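Local structure of Lmaj004144AAA protein (Leishmania major, 1Y63) at residues T24-M29 against R156-L161; H102-L107 against E142-A147. The protein probably transfers phosphate between ATP and AMP as an AK6-type adenylate kinase, and probably also hydrolyses ATP during maturation of the small ribosomal subunit. All blocks are in the same frame, centred on the assembly; numbering follows the deposited sequence.

Contact 1 of 2, residues T24-M29 against R156-L161; sequences TSMAEM and RENDTL. With MN (manganese (II) ion), chain C; MN (manganese (II) ion), chain B; ADP (adenosine-5'-diphosphate), chain Q.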
loop_
_atom_site.group_PDB
_atom_site.type_symbol
_atom_site.label_atom_id
_atom_site.label_comp_id
_atom_site.label_asym_id
_atom_site.label_seq_id
_atom_site.Cartn_x
_atom_site.Cartn_y
_atom_site.Cartn_z
ATOM N N THR A 24 -5.646 -2.360 -3.092
ATOM C CA THR A 24 -5.531 -3.425 -4.074
ATOM C C THR A 24 -6.168 -3.019 -5.390
ATOM O O THR A 24 -5.588 -3.264 -6.480
ATOM C CB THR A 24 -6.125 -4.733 -3.513
ATOM O OG1 THR A 24 -5.407 -5.104 -2.328
ATOM C CG2 THR A 24 -6.025 -5.860 -4.573
ATOM N N SER A 25 -7.321 -2.367 -5.309
ATOM C CA SER A 25 -8.000 -1.870 -6.503
ATOM C C SER A 25 -7.124 -0.884 -7.278
ATOM O O SER A 25 -7.024 -0.947 -8.502
ATOM C CB SER A 25 -9.335 -1.247 -6.156
ATOM O OG SER A 25 -10.184 -2.217 -5.562
ATOM N N MET A 26 -6.524 0.053 -6.553
ATOM C CA MET A 26 -5.646 1.039 -7.201
ATOM C C MET A 26 -4.394 0.395 -7.754
ATOM O O MET A 26 -3.980 0.695 -8.865
ATOM C CB MET A 26 -5.278 2.180 -6.278
ATOM C CG MET A 26 -4.485 3.258 -7.001
ATOM S SD MET A 26 -4.134 4.681 -5.960
ATOM C CE MET A 26 -5.766 5.414 -5.895
ATOM N N ALA A 27 -3.798 -0.529 -7.006
ATOM C CA ALA A 27 -2.589 -1.196 -7.483
ATOM C C ALA A 27 -2.891 -2.011 -8.756
ATOM O O ALA A 27 -2.052 -2.080 -9.672
ATOM C CB ALA A 27 -2.022 -2.082 -6.416
ATOM N N GLU A 28 -4.066 -2.645 -8.801
ATOM C CA GLU A 28 -4.421 -3.386 -10.000
ATOM C C GLU A 28 -4.697 -2.463 -11.173
ATOM O O GLU A 28 -4.362 -2.786 -12.315
ATOM C CB GLU A 28 -5.570 -4.354 -9.740
ATOM C CG GLU A 28 -5.189 -5.445 -8.732
ATOM C CD GLU A 28 -4.307 -6.556 -9.304
ATOM O OE1 GLU A 28 -3.774 -6.446 -10.432
ATOM O OE2 GLU A 28 -4.140 -7.570 -8.600
ATOM N N MET A 29 -5.282 -1.301 -10.920
ATOM C CA MET A 29 -5.400 -0.293 -11.979
ATOM C C MET A 29 -4.058 0.154 -12.531
ATOM O O MET A 29 -3.878 0.256 -13.743
ATOM C CB MET A 29 -6.195 0.905 -11.499
ATOM C CG MET A 29 -6.419 1.913 -12.590
ATOM S SD MET A 29 -7.339 3.421 -12.199
ATOM C CE MET A 29 -9.018 2.892 -12.482
ATOM N N ARG A 156 -4.222 10.903 -0.898
ATOM C CA ARG A 156 -5.349 11.098 -1.812
ATOM C C ARG A 156 -6.641 10.567 -1.258
ATOM O O ARG A 156 -6.692 9.462 -0.737
ATOM C CB ARG A 156 -5.076 10.449 -3.159
ATOM C CG ARG A 156 -3.804 10.875 -3.843
ATOM C CD ARG A 156 -3.902 12.261 -4.454
ATOM N NE ARG A 156 -4.723 12.297 -5.658
ATOM C CZ ARG A 156 -4.849 13.324 -6.493
ATOM N NH1 ARG A 156 -4.189 14.469 -6.305
ATOM N NH2 ARG A 156 -5.666 13.238 -7.538
ATOM N N GLU A 157 -7.690 11.370 -1.355
ATOM C CA GLU A 157 -9.030 10.887 -1.063
ATOM C C GLU A 157 -9.382 9.878 -2.136
ATOM O O GLU A 157 -9.110 10.115 -3.315
ATOM C CB GLU A 157 -10.021 12.057 -1.070
ATOM C CG GLU A 157 -11.392 11.672 -0.510
ATOM C CD GLU A 157 -11.357 11.333 1.003
ATOM O OE1 GLU A 157 -10.336 11.586 1.686
ATOM O OE2 GLU A 157 -12.379 10.829 1.522
ATOM N N ASN A 158 -9.970 8.759 -1.725
ATOM C CA ASN A 158 -10.247 7.659 -2.645
ATOM C C ASN A 158 -11.631 7.074 -2.400
ATOM O O ASN A 158 -11.751 5.900 -2.099
ATOM C CB ASN A 158 -9.177 6.565 -2.506
ATOM C CG ASN A 158 -9.107 5.655 -3.705
ATOM O OD1 ASN A 158 -9.095 6.135 -4.858
ATOM N ND2 ASN A 158 -9.059 4.330 -3.473
ATOM N N ASP A 159 -12.656 7.914 -2.530
ATOM C CA ASP A 159 -14.061 7.523 -2.281
ATOM C C ASP A 159 -14.739 6.964 -3.535
ATOM O O ASP A 159 -15.613 6.069 -3.449
ATOM C CB ASP A 159 -14.887 8.716 -1.801
ATOM C CG ASP A 159 -14.601 9.123 -0.372
ATOM O OD1 ASP A 159 -14.015 8.345 0.400
ATOM O OD2 ASP A 159 -15.028 10.227 0.011
ATOM N N THR A 160 -14.352 7.517 -4.687
ATOM C CA THR A 160 -14.986 7.225 -5.988
ATOM C C THR A 160 -14.010 6.733 -7.065
ATOM O O THR A 160 -12.804 6.897 -6.954
ATOM C CB THR A 160 -15.671 8.489 -6.552
ATOM O OG1 THR A 160 -14.686 9.440 -6.974
ATOM C CG2 THR A 160 -16.565 9.117 -5.503
ATOM N N LEU A 161 -14.557 6.145 -8.121
ATOM C CA LEU A 161 -13.754 5.630 -9.215
ATOM C C LEU A 161 -13.092 6.777 -9.976
ATOM O O LEU A 161 -11.940 6.666 -10.425
ATOM C CB LEU A 161 -14.629 4.777 -10.145
ATOM C CG LEU A 161 -13.896 4.060 -11.273
ATOM C CD1 LEU A 161 -12.768 3.124 -10.778
ATOM C CD2 LEU A 161 -14.877 3.269 -12.055
HETATM MN MN MN C . -2.257 -8.641 -8.398
HETATM MN MN MN B . -6.251 -5.277 -0.379
HETATM P PB ADP Q . -7.978 -2.513 0.298
HETATM O O1B ADP Q . -8.465 -3.246 1.533
HETATM O O2B ADP Q . -7.408 -1.162 0.677
HETATM O O3B ADP Q . -7.066 -3.341 -0.603
HETATM P PA ADP Q . -9.835 -2.789 -1.919
HETATM O O1A ADP Q . -9.024 -2.373 -3.128
HETATM O O2A ADP Q . -9.966 -4.293 -1.681
HETATM O O3A ADP Q . -9.293 -2.102 -0.592
HETATM O "O5'" ADP Q . -11.299 -2.141 -2.001
HETATM C "C5'" ADP Q . -12.406 -2.865 -1.483
HETATM C "C4'" ADP Q . -13.574 -2.524 -2.376
HETATM O "O4'" ADP Q . -13.792 -1.116 -2.357
HETATM C "C3'" ADP Q . -13.354 -2.860 -3.840
HETATM O "O3'" ADP Q . -13.600 -4.229 -4.150
HETATM C "C2'" ADP Q . -14.328 -1.929 -4.507
HETATM O "O2'" ADP Q . -15.660 -2.408 -4.354
HETATM C "C1'" ADP Q . -14.241 -0.698 -3.644
HETATM N N9 ADP Q . -13.329 0.374 -4.081
HETATM C C8 ADP Q . -11.967 0.484 -3.935
HETATM N N7 ADP Q . -11.524 1.668 -4.411
HETATM C C5 ADP Q . -12.637 2.347 -4.855
HETATM C C6 ADP Q . -12.851 3.652 -5.459
HETATM N N6 ADP Q . -11.815 4.487 -5.669
HETATM N N1 ADP Q . -14.127 3.972 -5.765
HETATM C C2 ADP Q . -15.153 3.113 -5.523
HETATM N N3 ADP Q . -15.059 1.890 -4.968
HETATM C C4 ADP Q . -13.804 1.482 -4.629
HETATM O O HOH W 1 -5.494 -7.342 -0.143
HETATM O O HOH W 2 -4.376 -4.539 0.347
HETATM O O HOH W 3 -7.083 -5.415 1.699
HETATM O O HOH W 4 -8.084 -6.156 -1.236
HETATM O O HOH W 5 -2.812 -9.691 -6.555
#
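ADP O1A is gripped twice by S25: OG lies 2.7 Å away and the backbone N 2.8 Å away. OG stands beside its own backbone N (chi1 -61°), and this lets both donors converge on one phosphate oxygen. This is the phosphate end of a P-loop (Walker A) nucleotide site; at the other end T160 O accepts a bond of 2.9 Å from ADP N6. The nucleotide thus links the two segments, which share no direct hydrogen bond. T24 N donates to ADP O3B. T24 OG1 and ADP O3B also bind one manganese, and four waters complete its octahedron. D89 bonds T24 OG1 from the second shell. E28 OE2 binds a second manganese, shared with H39.

Direct packing centres on the N158 amide, which stands roughly perpendicular to the adenine. ADP N6 lies off one face, beyond the oxygen and nitrogen ends, 3.3 Å from N158 OD1, and makes no hydrogen bond to it. M26 CE lies off the opposite face, 3.6 Å from N158 OD1. The M26 chain is extended until chi3 (-73°), where it bends. The rotation of the amide is fixed by N158 ND2, which is hydrogen-bonded to T21 O.

Contact 2 of 2, residues H102-L107 against E142-A147; sequences HMVVVL and EEARDA. With NA (sodium ion), chain P.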
loop_
_atom_site.group_PDB
_atom_site.type_symbol
_atom_site.label_atom_id
_atom_site.label_comp_id
_atom_site.label_asym_id
_atom_site.label_seq_id
_atom_site.Cartn_x
_atom_site.Cartn_y
_atom_site.Cartn_z
ATOM N N HIS A 102 10.179 4.974 -4.572
ATOM C CA HIS A 102 10.269 6.295 -5.194
ATOM C C HIS A 102 9.040 7.144 -5.004
ATOM O O HIS A 102 9.090 8.327 -5.283
ATOM C CB HIS A 102 10.573 6.145 -6.671
ATOM C CG HIS A 102 11.732 5.258 -6.915
ATOM N ND1 HIS A 102 11.591 3.934 -7.263
ATOM C CD2 HIS A 102 13.057 5.470 -6.737
ATOM C CE1 HIS A 102 12.790 3.382 -7.349
ATOM N NE2 HIS A 102 13.697 4.291 -7.026
ATOM N N MET A 103 7.949 6.517 -4.560
ATOM C CA MET A 103 6.677 7.158 -4.327
ATOM C C MET A 103 5.898 6.345 -3.292
ATOM O O MET A 103 5.907 5.093 -3.329
ATOM C CB MET A 103 5.867 7.257 -5.632
ATOM C CG MET A 103 4.624 8.062 -5.513
ATOM S SD MET A 103 3.646 7.917 -7.035
ATOM C CE MET A 103 4.851 8.194 -8.264
ATOM N N VAL A 104 5.222 7.040 -2.374
ATOM C CA VAL A 104 4.335 6.385 -1.412
ATOM C C VAL A 104 3.001 7.096 -1.491
ATOM O O VAL A 104 2.946 8.305 -1.370
ATOM C CB VAL A 104 4.880 6.443 0.017
ATOM C CG1 VAL A 104 3.904 5.848 1.012
ATOM C CG2 VAL A 104 6.215 5.705 0.075
ATOM N N VAL A 105 1.949 6.348 -1.778
ATOM C CA VAL A 105 0.614 6.907 -1.921
ATOM C C VAL A 105 -0.206 6.427 -0.764
ATOM O O VAL A 105 -0.304 5.212 -0.525
ATOM C CB VAL A 105 -0.045 6.425 -3.224
ATOM C CG1 VAL A 105 -1.413 7.021 -3.375
ATOM C CG2 VAL A 105 0.826 6.730 -4.419
ATOM N N VAL A 106 -0.769 7.361 0.005
ATOM C CA VAL A 106 -1.626 6.999 1.137
ATOM C C VAL A 106 -3.060 7.328 0.742
ATOM O O VAL A 106 -3.361 8.482 0.416
ATOM C CB VAL A 106 -1.270 7.809 2.411
ATOM C CG1 VAL A 106 -2.199 7.423 3.584
ATOM C CG2 VAL A 106 0.166 7.668 2.824
ATOM N N LEU A 107 -3.935 6.317 0.833
ATOM C CA LEU A 107 -5.337 6.456 0.500
ATOM C C LEU A 107 -6.172 6.707 1.747
ATOM O O LEU A 107 -5.954 6.094 2.779
ATOM C CB LEU A 107 -5.856 5.212 -0.221
ATOM C CG LEU A 107 -5.073 4.775 -1.472
ATOM C CD1 LEU A 107 -5.701 3.548 -2.124
ATOM C CD2 LEU A 107 -4.998 5.918 -2.408
ATOM N N GLU A 142 -0.013 8.769 9.223
ATOM C CA GLU A 142 1.046 9.218 10.145
ATOM C C GLU A 142 2.265 8.308 10.069
ATOM O O GLU A 142 3.411 8.787 10.133
ATOM C CB GLU A 142 0.505 9.298 11.579
ATOM C CG GLU A 142 -0.529 10.423 11.736
ATOM C CD GLU A 142 -1.193 10.491 13.105
ATOM O OE1 GLU A 142 -1.089 9.537 13.904
ATOM O OE2 GLU A 142 -1.839 11.523 13.370
ATOM N N GLU A 143 2.028 7.004 9.951
ATOM C CA GLU A 143 3.119 6.060 9.835
ATOM C C GLU A 143 3.949 6.341 8.591
ATOM O O GLU A 143 5.185 6.351 8.641
ATOM C CB GLU A 143 2.584 4.635 9.782
ATOM C CG GLU A 143 3.621 3.548 9.724
ATOM C CD GLU A 143 3.075 2.142 9.855
ATOM O OE1 GLU A 143 2.150 1.890 10.679
ATOM O OE2 GLU A 143 3.578 1.250 9.138
ATOM N N ALA A 144 3.276 6.512 7.451
ATOM C CA ALA A 144 3.973 6.756 6.167
ATOM C C ALA A 144 4.745 8.055 6.218
ATOM O O ALA A 144 5.891 8.112 5.784
ATOM C CB ALA A 144 2.966 6.790 4.996
ATOM N N ARG A 145 4.140 9.110 6.776
ATOM C CA ARG A 145 4.834 10.402 6.825
ATOM C C ARG A 145 6.003 10.366 7.770
ATOM O O ARG A 145 6.953 11.126 7.592
ATOM C CB ARG A 145 3.887 11.517 7.232
ATOM C CG ARG A 145 2.870 11.811 6.216
ATOM C CD ARG A 145 2.213 13.140 6.543
ATOM N NE ARG A 145 1.359 13.579 5.464
ATOM C CZ ARG A 145 1.800 14.026 4.294
ATOM N NH1 ARG A 145 3.105 14.110 4.030
ATOM N NH2 ARG A 145 0.918 14.401 3.383
ATOM N N ASP A 146 5.959 9.505 8.787
ATOM C CA ASP A 146 7.095 9.368 9.701
ATOM C C ASP A 146 8.249 8.570 9.108
ATOM O O ASP A 146 9.399 8.761 9.513
ATOM C CB ASP A 146 6.676 8.727 11.022
ATOM C CG ASP A 146 6.002 9.701 11.956
ATOM O OD1 ASP A 146 6.200 10.925 11.793
ATOM O OD2 ASP A 146 5.268 9.240 12.857
ATOM N N ALA A 147 7.957 7.712 8.149
ATOM C CA ALA A 147 8.910 6.760 7.594
ATOM C C ALA A 147 9.555 7.101 6.278
ATOM O O ALA A 147 10.556 6.473 5.932
ATOM C CB ALA A 147 8.261 5.422 7.474
HETATM NA NA NA P . 6.192 11.651 14.561
#
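A144 CB rests over V104 and V106 of strand 103-108. Each valine offers a different branch. V106 presents CG2, 3.7 Å from A144 CB; V104 presents CG1, 4.2 Å away. Both CB atoms point to the side of helix 139-147, and chi1 is near 180° in both residues (176° and 179°). CG1 of V104 is therefore anti to its backbone N, while CG2 of V106 is anti to its carbonyl carbon. These two methyls lean toward each other along the strand, and A144 CB sits across both. The contact is apolar, small and buried, with no hydrogen bond between the segments. A single methyl lets the helix come close, with A144 CA 7.5 Å from V106 CA.

This is helix-on-sheet packing in the core of the P-loop fold. E143 and D146 have polar partners instead. E143 OE2 accepts bonds from S93 N and E94 N. A sodium ion is coordinated by D146 OD1 at 2.9 Å. V105 points away from the helix and touches I171. Helices 139-147 and 161-178 thus lie on opposite faces of strand 103-108, which runs between strands 12-16 and 153-157.

Overall arrangement
From the N terminus, strand 12-16 leads through the phosphate loop into helix 23-33, where contact 1 begins. The chain then passes through strands 37-41 and 85-89 to strand 103-108, where contact 2 begins. Helices 111-120 and 125-136 follow before helix 139-147 closes contact 2, leaving 34 residues between its segments. Strand 153-157 and the turn after it close contact 1 across 126 residues, so contact 2 is nested inside contact 1. Their centres are about 16 Å apart. They meet where strands 103-108 and 153-157 pair: R156 N probably bonds V106 O, and L107 packs on M26 and N158. Contact 1 ties helix 23-33 to the turn after 153-157; contact 2 ties helix 139-147 to strand 103-108.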